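Local coordinates for protein-L-isoaspartate(D-aspartate) O-methyltransferase (Sulfolobus tokodaii, PDB 1VBF) that probably methylates L-isoaspartyl residues of damaged proteins, with S-adenosyl-L-methionine as methyl donor, as a step toward their repair or degradation, at residues 136-141 / 159-164; 21-26 / 85-90. All coordinates share one frame; numbering follows the deposited sequence.

Contact 1 (136-141 / 159-164); sequences DRVVVW and GIMILP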
loop_
_atom_site.group_PDB
_atom_site.type_symbol
_atom_site.label_atom_id
_atom_site.label_comp_id
_atom_site.label_asym_id
_atom_site.label_seq_id
_atom_site.Cartn_x
_atom_site.Cartn_y
_atom_site.Cartn_z
ATOM N N ASP B 136 34.137 -8.482 26.377
ATOM C CA ASP B 136 33.187 -9.144 27.262
ATOM C C ASP B 136 31.776 -8.831 26.802
ATOM O O ASP B 136 30.891 -9.674 26.870
ATOM C CB ASP B 136 33.368 -8.656 28.705
ATOM C CG ASP B 136 34.641 -9.192 29.348
ATOM O OD1 ASP B 136 34.603 -10.350 29.839
ATOM O OD2 ASP B 136 35.670 -8.458 29.341
ATOM N N ARG B 137 31.588 -7.618 26.301
ATOM C CA ARG B 137 30.288 -7.158 25.869
ATOM C C ARG B 137 30.426 -6.280 24.635
ATOM O O ARG B 137 31.490 -5.695 24.388
ATOM C CB ARG B 137 29.657 -6.308 26.981
ATOM C CG ARG B 137 29.631 -6.927 28.366
ATOM C CD ARG B 137 28.513 -7.919 28.507
ATOM N NE ARG B 137 28.978 -9.173 29.078
ATOM C CZ ARG B 137 28.519 -9.674 30.211
ATOM N NH1 ARG B 137 27.591 -9.003 30.862
ATOM N NH2 ARG B 137 28.971 -10.834 30.674
ATOM N N VAL B 138 29.329 -6.174 23.883
ATOM C CA VAL B 138 29.258 -5.326 22.708
ATOM C C VAL B 138 27.854 -4.727 22.596
ATOM O O VAL B 138 26.857 -5.433 22.749
ATOM C CB VAL B 138 29.536 -6.102 21.425
ATOM C CG1 VAL B 138 29.373 -5.169 20.253
ATOM C CG2 VAL B 138 30.920 -6.700 21.454
ATOM N N VAL B 139 27.771 -3.425 22.348
ATOM C CA VAL B 139 26.487 -2.750 22.187
ATOM C C VAL B 139 26.538 -2.054 20.849
ATOM O O VAL B 139 27.537 -1.415 20.535
ATOM C CB VAL B 139 26.284 -1.622 23.179
ATOM C CG1 VAL B 139 24.787 -1.415 23.440
ATOM C CG2 VAL B 139 27.060 -1.891 24.408
ATOM N N VAL B 140 25.471 -2.138 20.063
ATOM C CA VAL B 140 25.464 -1.462 18.766
ATOM C C VAL B 140 24.298 -0.500 18.822
ATOM O O VAL B 140 23.251 -0.888 19.276
ATOM C CB VAL B 140 25.297 -2.495 17.626
ATOM C CG1 VAL B 140 25.647 -1.862 16.274
ATOM C CG2 VAL B 140 26.187 -3.698 17.910
ATOM N N TRP B 141 24.473 0.741 18.384
ATOM C CA TRP B 141 23.399 1.726 18.451
ATOM C C TRP B 141 22.791 2.052 17.105
ATOM O O TRP B 141 22.395 3.188 16.834
ATOM C CB TRP B 141 23.881 3.029 19.105
ATOM C CG TRP B 141 24.344 2.873 20.529
ATOM C CD1 TRP B 141 25.631 2.846 20.963
ATOM C CD2 TRP B 141 23.526 2.634 21.696
ATOM N NE1 TRP B 141 25.680 2.596 22.309
ATOM C CE2 TRP B 141 24.413 2.463 22.789
ATOM C CE3 TRP B 141 22.144 2.544 21.917
ATOM C CZ2 TRP B 141 23.958 2.206 24.096
ATOM C CZ3 TRP B 141 21.692 2.283 23.235
ATOM C CH2 TRP B 141 22.603 2.118 24.297
ATOM N N GLY B 159 30.513 -14.265 26.107
ATOM C CA GLY B 159 30.160 -12.862 25.999
ATOM C C GLY B 159 28.714 -12.589 25.663
ATOM O O GLY B 159 27.985 -13.478 25.268
ATOM N N ILE B 160 28.297 -11.340 25.814
ATOM C CA ILE B 160 26.926 -10.955 25.517
ATOM C C ILE B 160 26.952 -9.776 24.595
ATOM O O ILE B 160 27.719 -8.845 24.821
ATOM C CB ILE B 160 26.179 -10.528 26.793
ATOM C CG1 ILE B 160 25.960 -11.753 27.675
ATOM C CG2 ILE B 160 24.866 -9.782 26.447
ATOM C CD1 ILE B 160 25.331 -11.408 28.993
HETATM N N MSE B 161 26.122 -9.824 23.554
HETATM C CA MSE B 161 26.016 -8.709 22.616
HETATM C C MSE B 161 24.566 -8.274 22.448
HETATM O O MSE B 161 23.661 -9.106 22.408
HETATM C CB MSE B 161 26.583 -9.063 21.242
HETATM C CG MSE B 161 26.414 -7.937 20.208
HETATM SE SE MSE B 161 27.181 -8.351 18.439
HETATM C CE MSE B 161 27.562 -6.567 17.875
ATOM N N ILE B 162 24.351 -6.967 22.368
ATOM C CA ILE B 162 23.023 -6.425 22.161
ATOM C C ILE B 162 23.038 -5.520 20.933
ATOM O O ILE B 162 23.869 -4.618 20.841
ATOM C CB ILE B 162 22.541 -5.649 23.416
ATOM C CG1 ILE B 162 22.197 -6.659 24.511
ATOM C CG2 ILE B 162 21.305 -4.762 23.105
ATOM C CD1 ILE B 162 21.674 -6.064 25.785
ATOM N N LEU B 163 22.147 -5.785 19.975
ATOM C CA LEU B 163 22.041 -4.961 18.770
ATOM C C LEU B 163 20.704 -5.096 18.103
ATOM O O LEU B 163 20.031 -6.106 18.281
ATOM C CB LEU B 163 23.085 -5.327 17.717
ATOM C CG LEU B 163 23.369 -6.766 17.242
ATOM C CD1 LEU B 163 22.269 -7.754 17.553
ATOM C CD2 LEU B 163 23.631 -6.707 15.761
ATOM N N PRO B 164 20.296 -4.082 17.319
ATOM C CA PRO B 164 19.021 -4.093 16.594
ATOM C C PRO B 164 19.284 -4.720 15.214
ATOM O O PRO B 164 20.179 -4.278 14.482
ATOM C CB PRO B 164 18.664 -2.613 16.451
ATOM C CG PRO B 164 19.723 -1.876 17.244
ATOM C CD PRO B 164 20.919 -2.754 17.229
#
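The guanidinium of Arg-137 carries Ile-160 CD1 over the centre of one face, 3.7 Å above the plane; within that plane NE donates to Asp-136 O. On the Trp-141 ring, Val-139 CG1 sits over one face, offset toward the rim, and the ring also stacks with Tyr-84. Both groups come from the fourth strand, or the loop just after it, of the Rossmann-like methyltransferase sheet; its parallel neighbour is the fifth strand, reached by a beta-alpha-beta crossover through helix 149-154. Four backbone bonds zip the strands together; the straightest runs from Ile-162 N to Val-138 O (3.0 Å, 168°), nearly along the C=O axis, and Val-140 N meets Ile-162 O at 3.1 Å.

Arg-137 bends at chi2 and chi3 so that its tip lies beside Ile-160, and there NH1 is held by a salt bridge to Asp-67 and a hydrogen bond to Leu-66 O. An alanine here would lack the guanidinium, and the start of the strand would probably be held less firmly without the bonds to Asp-136 O, Leu-66 O and Asp-67, while Ile-160 CD1 would lose the flat group it packs on.

On the other face of the sheet the extended selenomethionine Met-161 runs alongside Val-138, its CG 3.8 Å from Val-138 CB, and Val-140 CG2 packs on Leu-163 CB at 3.5 Å. Asp-136 O has a second donor, Ile-160 N, which approaches in the carbonyl plane, whereas Arg-137 NE comes from 63° above it.

Contact 2 (21-26 / 85-90); sequences NKVDRS and TALIAE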
loop_
_atom_site.group_PDB
_atom_site.type_symbol
_atom_site.label_atom_id
_atom_site.label_comp_id
_atom_site.label_asym_id
_atom_site.label_seq_id
_atom_site.Cartn_x
_atom_site.Cartn_y
_atom_site.Cartn_z
ATOM N N ASN B 21 22.978 7.719 37.907
ATOM C CA ASN B 21 22.695 8.819 38.791
ATOM C C ASN B 21 23.775 9.894 38.727
ATOM O O ASN B 21 23.479 11.085 38.711
ATOM C CB ASN B 21 22.553 8.348 40.226
ATOM C CG ASN B 21 21.686 9.279 41.040
ATOM O OD1 ASN B 21 20.664 8.871 41.572
ATOM N ND2 ASN B 21 22.074 10.535 41.125
ATOM N N LYS B 22 25.026 9.464 38.646
ATOM C CA LYS B 22 26.175 10.373 38.600
ATOM C C LYS B 22 26.474 11.174 37.297
ATOM O O LYS B 22 26.692 12.379 37.362
ATOM C CB LYS B 22 27.416 9.577 39.019
ATOM C CG LYS B 22 28.714 10.320 38.868
ATOM C CD LYS B 22 29.879 9.377 39.081
ATOM C CE LYS B 22 31.193 10.007 38.633
ATOM N NZ LYS B 22 32.325 9.064 38.858
ATOM N N VAL B 23 26.484 10.516 36.133
ATOM C CA VAL B 23 26.792 11.196 34.868
ATOM C C VAL B 23 25.713 12.186 34.421
ATOM O O VAL B 23 24.548 11.839 34.257
ATOM C CB VAL B 23 27.071 10.159 33.724
ATOM C CG1 VAL B 23 27.354 10.872 32.410
ATOM C CG2 VAL B 23 28.258 9.263 34.103
ATOM N N ASP B 24 26.112 13.430 34.221
ATOM C CA ASP B 24 25.163 14.459 33.827
ATOM C C ASP B 24 24.983 14.475 32.318
ATOM O O ASP B 24 25.802 15.040 31.597
ATOM C CB ASP B 24 25.645 15.828 34.336
ATOM C CG ASP B 24 24.689 16.954 33.986
ATOM O OD1 ASP B 24 23.584 16.652 33.484
ATOM O OD2 ASP B 24 25.036 18.138 34.214
ATOM N N ARG B 25 23.899 13.866 31.851
ATOM C CA ARG B 25 23.612 13.779 30.423
ATOM C C ARG B 25 23.469 15.126 29.687
ATOM O O ARG B 25 23.616 15.198 28.474
ATOM C CB ARG B 25 22.368 12.902 30.218
ATOM C CG ARG B 25 21.980 12.657 28.764
ATOM C CD ARG B 25 21.039 11.455 28.646
ATOM N NE ARG B 25 20.584 11.225 27.271
ATOM C CZ ARG B 25 19.382 11.556 26.800
ATOM N NH1 ARG B 25 18.490 12.130 27.591
ATOM N NH2 ARG B 25 19.074 11.327 25.531
ATOM N N SER B 26 23.199 16.206 30.393
ATOM C CA SER B 26 23.081 17.472 29.689
ATOM C C SER B 26 24.470 17.924 29.215
ATOM O O SER B 26 24.600 18.792 28.335
ATOM C CB SER B 26 22.456 18.524 30.600
ATOM O OG SER B 26 23.212 18.645 31.784
ATOM N N THR B 85 28.699 6.022 26.356
ATOM C CA THR B 85 30.082 5.607 26.446
ATOM C C THR B 85 30.503 5.915 27.881
ATOM O O THR B 85 31.003 5.034 28.580
ATOM C CB THR B 85 30.969 6.366 25.443
ATOM O OG1 THR B 85 30.266 6.520 24.207
ATOM C CG2 THR B 85 32.261 5.585 25.176
ATOM N N ALA B 86 30.278 7.150 28.327
ATOM C CA ALA B 86 30.595 7.530 29.707
ATOM C C ALA B 86 30.017 6.543 30.757
ATOM O O ALA B 86 30.757 6.068 31.616
ATOM C CB ALA B 86 30.093 8.942 29.995
ATOM N N LEU B 87 28.715 6.236 30.699
ATOM C CA LEU B 87 28.098 5.307 31.652
ATOM C C LEU B 87 28.781 3.941 31.701
ATOM O O LEU B 87 28.864 3.325 32.766
ATOM C CB LEU B 87 26.617 5.097 31.333
ATOM C CG LEU B 87 25.657 6.300 31.337
ATOM C CD1 LEU B 87 24.261 5.805 30.989
ATOM C CD2 LEU B 87 25.649 7.008 32.700
ATOM N N ILE B 88 29.269 3.456 30.562
ATOM C CA ILE B 88 29.947 2.165 30.536
ATOM C C ILE B 88 31.338 2.301 31.183
ATOM O O ILE B 88 31.756 1.483 32.019
ATOM C CB ILE B 88 30.086 1.657 29.085
ATOM C CG1 ILE B 88 28.698 1.541 28.453
ATOM C CG2 ILE B 88 30.805 0.288 29.048
ATOM C CD1 ILE B 88 28.724 1.159 27.004
ATOM N N ALA B 89 32.049 3.348 30.790
ATOM C CA ALA B 89 33.379 3.632 31.315
ATOM C C ALA B 89 33.367 3.678 32.850
ATOM O O ALA B 89 34.307 3.237 33.511
ATOM C CB ALA B 89 33.865 4.952 30.756
ATOM N N GLU B 90 32.301 4.229 33.417
ATOM C CA GLU B 90 32.169 4.294 34.864
ATOM C C GLU B 90 32.161 2.907 35.518
ATOM O O GLU B 90 32.709 2.719 36.589
ATOM C CB GLU B 90 30.873 5.003 35.230
ATOM C CG GLU B 90 30.809 6.464 34.837
ATOM C CD GLU B 90 31.497 7.385 35.839
ATOM O OE1 GLU B 90 31.607 7.003 37.029
ATOM O OE2 GLU B 90 31.906 8.499 35.435
#
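The charged part of this contact is one salt bridge. Lys-22 is fully extended, CG anti to the backbone N (chi1 173°), and this carries NZ from the last turn of helix 14-22 across to Glu-90, where it lies 2.8 Å from Glu-90 OE1 and bonds on the syn side, that of the other carboxylate oxygen. Glu-90 meets it with a chain bent at chi2 (-82°), so the two side chains cross obliquely. Each end has a second partner: Lys-22 NZ also bonds to Tyr-114 OH, and Glu-90 OE2 to Tyr-115 OH. Pairing with both a lysine and a tyrosine is likely to keep the carboxylate charged and limit its rotation.

The apolar part turns on Val-23, the first residue to leave helical geometry after helix 14-22, whose side chain points at helix 83-91. Its CB comes 3.6 Å from Leu-87 CD2, the methyl that also touches Val-23 CG2 (3.7 Å). Val-23 CG1, anti to the backbone N, faces Ala-86 CB at 4.1 Å, while Val-23 CG2 reaches Glu-90 CG at 3.9 Å, on the aliphatic part of the residue whose carboxylate takes the salt bridge. In the Rossmann-like fold, helix 83-91 follows the first strand of the central sheet, 73-77, and Val-23 joins the end of the N-terminal helix 14-22 to that helix. Phe-28 and Tyr-115 add to the packing around Val-23 and Ala-86.

Side-chain hydrogen bonds within 21-26 follow the end of the helix. Asp-24 OD1 accepts from Ser-26 N at 3.1 Å, an Asx turn, with the donor well above the carboxylate plane. Ser-26 OG gives that same oxygen a second hydrogen bond, also from above the plane, where the chain enters a 3-10 turn.

Along the chain contact 2 closes before contact 1 opens, and their centres stand about 18 Å apart, with nearest atoms about 4 Å from each other and no touch. Both belong to one Rossmann-like domain: contact 1 is inside the seven-stranded sheet, contact 2 joins helix 83-91 to the N-terminal region. Strand 73-77 links them, pairing with strand 135-140 and leading into helix 83-91; its Glu-76 hydrogen-bonds to Thr-85 and, weakly, to Trp-141. Helix 56-65 packs on both as well, touching Trp-141 and Ile-162 in one and Leu-87 in the other, so this strand and helix connect the sheet contact with the one at the end of helix 14-22.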